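Local coordinates for protein alcohol dehydrogenase, zinc-containing (Thermotoga maritima, PDB 1VJ0) that probably works as a zinc-dependent oxidoreductase of the medium-chain alcohol dehydrogenase family, holding two zinc ions in each subunit, at residues I214-S217 against N222-V225; M61-D66 against L365-E370. All blocks are in the same frame, centred on the assembly; numbering follows the deposited sequence.

Interaction 1 (I214-S217 against N222-V225); sequences IARS and NVIV
A215 and V223 bring the last turn of a helix and the start of a strand together, their CA atoms 7.0 Å apart, the shortest such spacing between 214-217 and 222-225. The CB of A215 points at the strand and touches one branch of V223, with CG2 of V223 at 3.6 Å from CB of A215. V199 on the adjoining strand and F187 of helix 170-188 also touch A215, so the methyl lies among apolar groups. The two elements belong to the beta-alpha-beta unit formed by strand 198-202, helix 206-217 and strand 222-227, part of the six-stranded parallel sheet of the Rossmann-type domain. Here the helix hands over to the strand through the four intervening residues, so the pair packs helix onto sheet beside the four-residue connection.

R216 comes next and reaches CG2 of V223 as well. Its chain bends at chi2 (-88°) and again at chi3 (87°), which folds the guanidinium back over V223. CG2 of V223 then sits above the centre of the guanidinium plane, 3.9 Å from CZ of R216; the branch thus serves both helix residues. The polar rim of the group is held elsewhere: NH1 forms a salt bridge with D242 and a hydrogen bond to the carbonyl of G240, while NH2 donates to the carbonyl of A220. D242 OD2 also accepts from the backbone N of V223, joining arginine and strand through one carboxylate oxygen.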
loop_
_atom_site.group_PDB
_atom_site.type_symbol
_atom_site.label_atom_id
_atom_site.label_comp_id
_atom_site.label_asym_id
_atom_site.label_seq_id
_atom_site.Cartn_x
_atom_site.Cartn_y
_atom_site.Cartn_z
ATOM N N ILE A 214 20.298 1.219 -7.439
ATOM C CA ILE A 214 18.943 0.789 -7.166
ATOM C C ILE A 214 18.025 1.914 -7.556
ATOM O O ILE A 214 17.037 1.657 -8.235
ATOM C CB ILE A 214 18.759 0.386 -5.719
ATOM C CG1 ILE A 214 19.550 -0.905 -5.426
ATOM C CG2 ILE A 214 17.292 0.241 -5.313
ATOM C CD1 ILE A 214 19.879 -1.051 -3.909
ATOM N N ALA A 215 18.347 3.141 -7.167
ATOM C CA ALA A 215 17.485 4.290 -7.531
ATOM C C ALA A 215 17.297 4.379 -9.034
ATOM O O ALA A 215 16.189 4.536 -9.526
ATOM C CB ALA A 215 18.053 5.614 -6.994
ATOM N N ARG A 216 18.408 4.266 -9.761
ATOM C CA ARG A 216 18.383 4.290 -11.227
ATOM C C ARG A 216 17.523 3.125 -11.767
ATOM O O ARG A 216 16.686 3.320 -12.620
ATOM C CB ARG A 216 19.798 4.187 -11.791
ATOM C CG ARG A 216 20.560 5.475 -11.919
ATOM C CD ARG A 216 20.336 6.244 -13.278
ATOM N NE ARG A 216 19.162 7.119 -13.198
ATOM C CZ ARG A 216 19.166 8.422 -12.932
ATOM N NH1 ARG A 216 20.298 9.065 -12.711
ATOM N NH2 ARG A 216 18.017 9.091 -12.885
ATOM N N SER A 217 17.720 1.928 -11.231
ATOM C CA SER A 217 17.032 0.748 -11.714
ATOM C C SER A 217 15.523 0.743 -11.513
ATOM O O SER A 217 14.810 0.167 -12.324
ATOM C CB SER A 217 17.641 -0.499 -11.074
ATOM O OG SER A 217 19.011 -0.569 -11.404
ATOM N N ASN A 222 15.800 11.827 -10.948
ATOM C CA ASN A 222 17.063 12.451 -10.562
ATOM C C ASN A 222 17.677 11.734 -9.364
ATOM O O ASN A 222 16.985 11.403 -8.397
ATOM C CB ASN A 222 16.855 13.922 -10.148
ATOM C CG ASN A 222 16.190 14.746 -11.189
ATOM O OD1 ASN A 222 15.139 15.370 -10.939
ATOM N ND2 ASN A 222 16.777 14.796 -12.332
ATOM N N VAL A 223 18.985 11.505 -9.431
ATOM C CA VAL A 223 19.712 10.865 -8.315
ATOM C C VAL A 223 20.876 11.776 -7.906
ATOM O O VAL A 223 21.737 12.145 -8.752
ATOM C CB VAL A 223 20.210 9.435 -8.655
ATOM C CG1 VAL A 223 21.071 8.880 -7.496
ATOM C CG2 VAL A 223 19.033 8.496 -8.985
ATOM N N ILE A 224 20.837 12.250 -6.671
ATOM C CA ILE A 224 21.860 13.188 -6.169
ATOM C C ILE A 224 22.540 12.544 -4.984
ATOM O O ILE A 224 21.856 11.990 -4.104
ATOM C CB ILE A 224 21.204 14.514 -5.704
ATOM C CG1 ILE A 224 20.545 15.230 -6.891
ATOM C CG2 ILE A 224 22.224 15.458 -4.966
ATOM C CD1 ILE A 224 19.125 15.649 -6.570
ATOM N N VAL A 225 23.881 12.608 -4.959
ATOM C CA VAL A 225 24.667 12.095 -3.826
ATOM C C VAL A 225 25.440 13.220 -3.097
ATOM O O VAL A 225 26.063 14.048 -3.739
ATOM C CB VAL A 225 25.664 11.043 -4.306
ATOM C CG1 VAL A 225 26.508 10.515 -3.132
ATOM C CG2 VAL A 225 24.911 9.894 -4.983
#

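Interaction 2 (M61-D66 against L365-E370); sequences MFRGED and LMESRE
R63 and E367 are the nearest backbone positions across this contact, yet their CA atoms stand 10.6 Å apart, so long side chains must span the gap between the ends of two helices. G64 leaves helical geometry in a Schellman motif after helix 56-62, taking a positive phi (83°), and its N bonds back to O of M61 at 3.1 Å. Helix 359-368 gives way to R369, also at positive phi, and next to it S368 makes an ST turn, its OG accepting from the backbone N of E370 at 3.0 Å.

Between these ends lies a two-bond salt bridge at the surface. E367 sends CG anti to its own N (chi1 -172°) and runs extended from there, carrying its carboxylate across to R63, whose chain crosses it at roughly a right angle. The flat groups themselves lie 19° from coplanar, and the arginine offers its NE side: NE donates to OE2 of E367 at 2.8 Å, and NH2 of R63 donates to OE1 of E367 at 3.2 Å. Both bonds are nearly straight, and using one oxygen each restrains rotation of the carboxylate against the guanidinium. On R63, NH1 is taken by OD1 of N27, so all three nitrogens have an acceptor. CE2 of F62 lies over one guanidinium face of R63, 3.9 Å above its plane and displaced toward the rim.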
loop_
_atom_site.group_PDB
_atom_site.type_symbol
_atom_site.label_atom_id
_atom_site.label_comp_id
_atom_site.label_asym_id
_atom_site.label_seq_id
_atom_site.Cartn_x
_atom_site.Cartn_y
_atom_site.Cartn_z
ATOM N N MET A 61 33.512 -5.522 14.867
ATOM C CA MET A 61 33.462 -6.814 15.522
ATOM C C MET A 61 34.859 -7.255 15.961
ATOM O O MET A 61 35.035 -7.697 17.087
ATOM C CB MET A 61 32.822 -7.851 14.589
ATOM C CG MET A 61 31.294 -7.683 14.306
ATOM S SD MET A 61 30.822 -8.886 13.038
ATOM C CE MET A 61 29.918 -7.878 11.865
ATOM N N PHE A 62 35.859 -7.095 15.099
ATOM C CA PHE A 62 37.257 -7.405 15.450
ATOM C C PHE A 62 37.701 -6.640 16.700
ATOM O O PHE A 62 38.469 -7.137 17.540
ATOM C CB PHE A 62 38.193 -7.060 14.258
ATOM C CG PHE A 62 39.657 -7.192 14.564
ATOM C CD1 PHE A 62 40.288 -8.409 14.438
ATOM C CD2 PHE A 62 40.415 -6.079 14.956
ATOM C CE1 PHE A 62 41.632 -8.541 14.689
ATOM C CE2 PHE A 62 41.754 -6.205 15.227
ATOM C CZ PHE A 62 42.370 -7.439 15.116
ATOM N N ARG A 63 37.223 -5.410 16.803
ATOM C CA ARG A 63 37.637 -4.505 17.861
ATOM C C ARG A 63 36.908 -4.742 19.183
ATOM O O ARG A 63 37.268 -4.158 20.192
ATOM C CB ARG A 63 37.438 -3.060 17.407
ATOM C CG ARG A 63 38.392 -2.653 16.277
ATOM C CD ARG A 63 39.405 -1.668 16.683
ATOM N NE ARG A 63 40.526 -1.538 15.749
ATOM C CZ ARG A 63 41.769 -1.992 15.952
ATOM N NH1 ARG A 63 42.082 -2.694 17.048
ATOM N NH2 ARG A 63 42.722 -1.763 15.036
ATOM N N GLY A 64 35.915 -5.617 19.175
ATOM C CA GLY A 64 35.128 -5.913 20.348
ATOM C C GLY A 64 33.999 -4.926 20.623
ATOM O O GLY A 64 33.620 -4.727 21.771
ATOM N N GLU A 65 33.452 -4.313 19.589
ATOM C CA GLU A 65 32.456 -3.257 19.758
ATOM C C GLU A 65 31.023 -3.769 19.535
ATOM O O GLU A 65 30.073 -3.080 19.902
ATOM C CB GLU A 65 32.784 -2.080 18.804
ATOM C CG GLU A 65 34.022 -1.299 19.228
ATOM C CD GLU A 65 34.627 -0.337 18.188
ATOM O OE1 GLU A 65 34.264 -0.352 16.991
ATOM O OE2 GLU A 65 35.526 0.452 18.591
ATOM N N ASP A 66 30.848 -4.944 18.927
ATOM C CA ASP A 66 29.500 -5.480 18.605
ATOM C C ASP A 66 29.136 -6.458 19.697
ATOM O O ASP A 66 29.821 -7.478 19.853
ATOM C CB ASP A 66 29.512 -6.201 17.251
ATOM C CG ASP A 66 28.124 -6.699 16.811
ATOM O OD1 ASP A 66 27.329 -7.179 17.660
ATOM O OD2 ASP A 66 27.757 -6.656 15.605
ATOM N N LEU A 365 42.921 -2.312 5.772
ATOM C CA LEU A 365 42.563 -1.496 4.614
ATOM C C LEU A 365 41.160 -0.917 4.747
ATOM O O LEU A 365 40.891 0.198 4.328
ATOM C CB LEU A 365 42.637 -2.322 3.311
ATOM C CG LEU A 365 44.022 -2.764 2.826
ATOM C CD1 LEU A 365 43.972 -3.757 1.711
ATOM C CD2 LEU A 365 44.779 -1.547 2.393
ATOM N N MET A 366 40.241 -1.703 5.269
ATOM C CA MET A 366 38.872 -1.240 5.417
ATOM C C MET A 366 38.802 -0.228 6.550
ATOM O O MET A 366 38.072 0.740 6.464
ATOM C CB MET A 366 37.912 -2.395 5.681
ATOM C CG MET A 366 37.705 -3.326 4.508
ATOM S SD MET A 366 36.915 -2.451 3.145
ATOM C CE MET A 366 35.287 -2.189 3.791
ATOM N N GLU A 367 39.582 -0.437 7.601
ATOM C CA GLU A 367 39.589 0.501 8.727
ATOM C C GLU A 367 40.262 1.833 8.369
ATOM O O GLU A 367 39.774 2.886 8.729
ATOM C CB GLU A 367 40.313 -0.096 9.925
ATOM C CG GLU A 367 40.192 0.760 11.177
ATOM C CD GLU A 367 40.868 0.120 12.372
ATOM O OE1 GLU A 367 41.994 -0.407 12.190
ATOM O OE2 GLU A 367 40.278 0.141 13.485
ATOM N N SER A 368 41.398 1.775 7.692
ATOM C CA SER A 368 42.089 2.990 7.252
ATOM C C SER A 368 41.350 3.739 6.152
ATOM O O SER A 368 41.631 4.906 5.918
ATOM C CB SER A 368 43.458 2.637 6.721
ATOM O OG SER A 368 43.327 2.093 5.432
ATOM N N ARG A 369 40.431 3.045 5.473
ATOM C CA ARG A 369 39.676 3.531 4.303
ATOM C C ARG A 369 40.533 3.688 3.057
ATOM O O ARG A 369 40.144 4.330 2.093
ATOM C CB ARG A 369 38.867 4.795 4.608
ATOM C CG ARG A 369 37.839 4.590 5.689
ATOM C CD ARG A 369 36.974 5.800 5.902
ATOM N NE ARG A 369 35.600 5.417 6.195
ATOM C CZ ARG A 369 34.505 6.143 5.911
ATOM N NH1 ARG A 369 34.582 7.351 5.317
ATOM N NH2 ARG A 369 33.312 5.648 6.237
ATOM N N GLU A 370 41.684 3.035 3.053
ATOM C CA GLU A 370 42.451 2.837 1.822
ATOM C C GLU A 370 41.625 1.990 0.840
ATOM O O GLU A 370 41.770 2.132 -0.363
ATOM C CB GLU A 370 43.740 2.094 2.129
ATOM C CG GLU A 370 44.751 2.081 0.994
ATOM C CD GLU A 370 46.122 1.605 1.445
ATOM O OE1 GLU A 370 46.461 1.751 2.653
ATOM O OE2 GLU A 370 46.868 1.062 0.587
#

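Overall arrangement
From the N terminus the chain reaches 61-66 shortly after the zinc ligand C55 in the GroES-like region. It then supplies H77 and E78 to the same zinc, four cysteines (112-127) to the other, and C178 from helix 170-188 to the first. Interaction 1 closes a very short loop, four residues between its segments, inside one beta-alpha-beta unit of the parallel sheet. The chain completes that sheet and runs on to helix 359-368, between strands 352-355 and 374-377 of the mixed sheet, where interaction 2 closes a loop of 298 residues with interaction 1 nested inside. Their centres lie 29 Å apart; interaction 2 links the end of helix 56-62 with helix 359-368 near the C terminus.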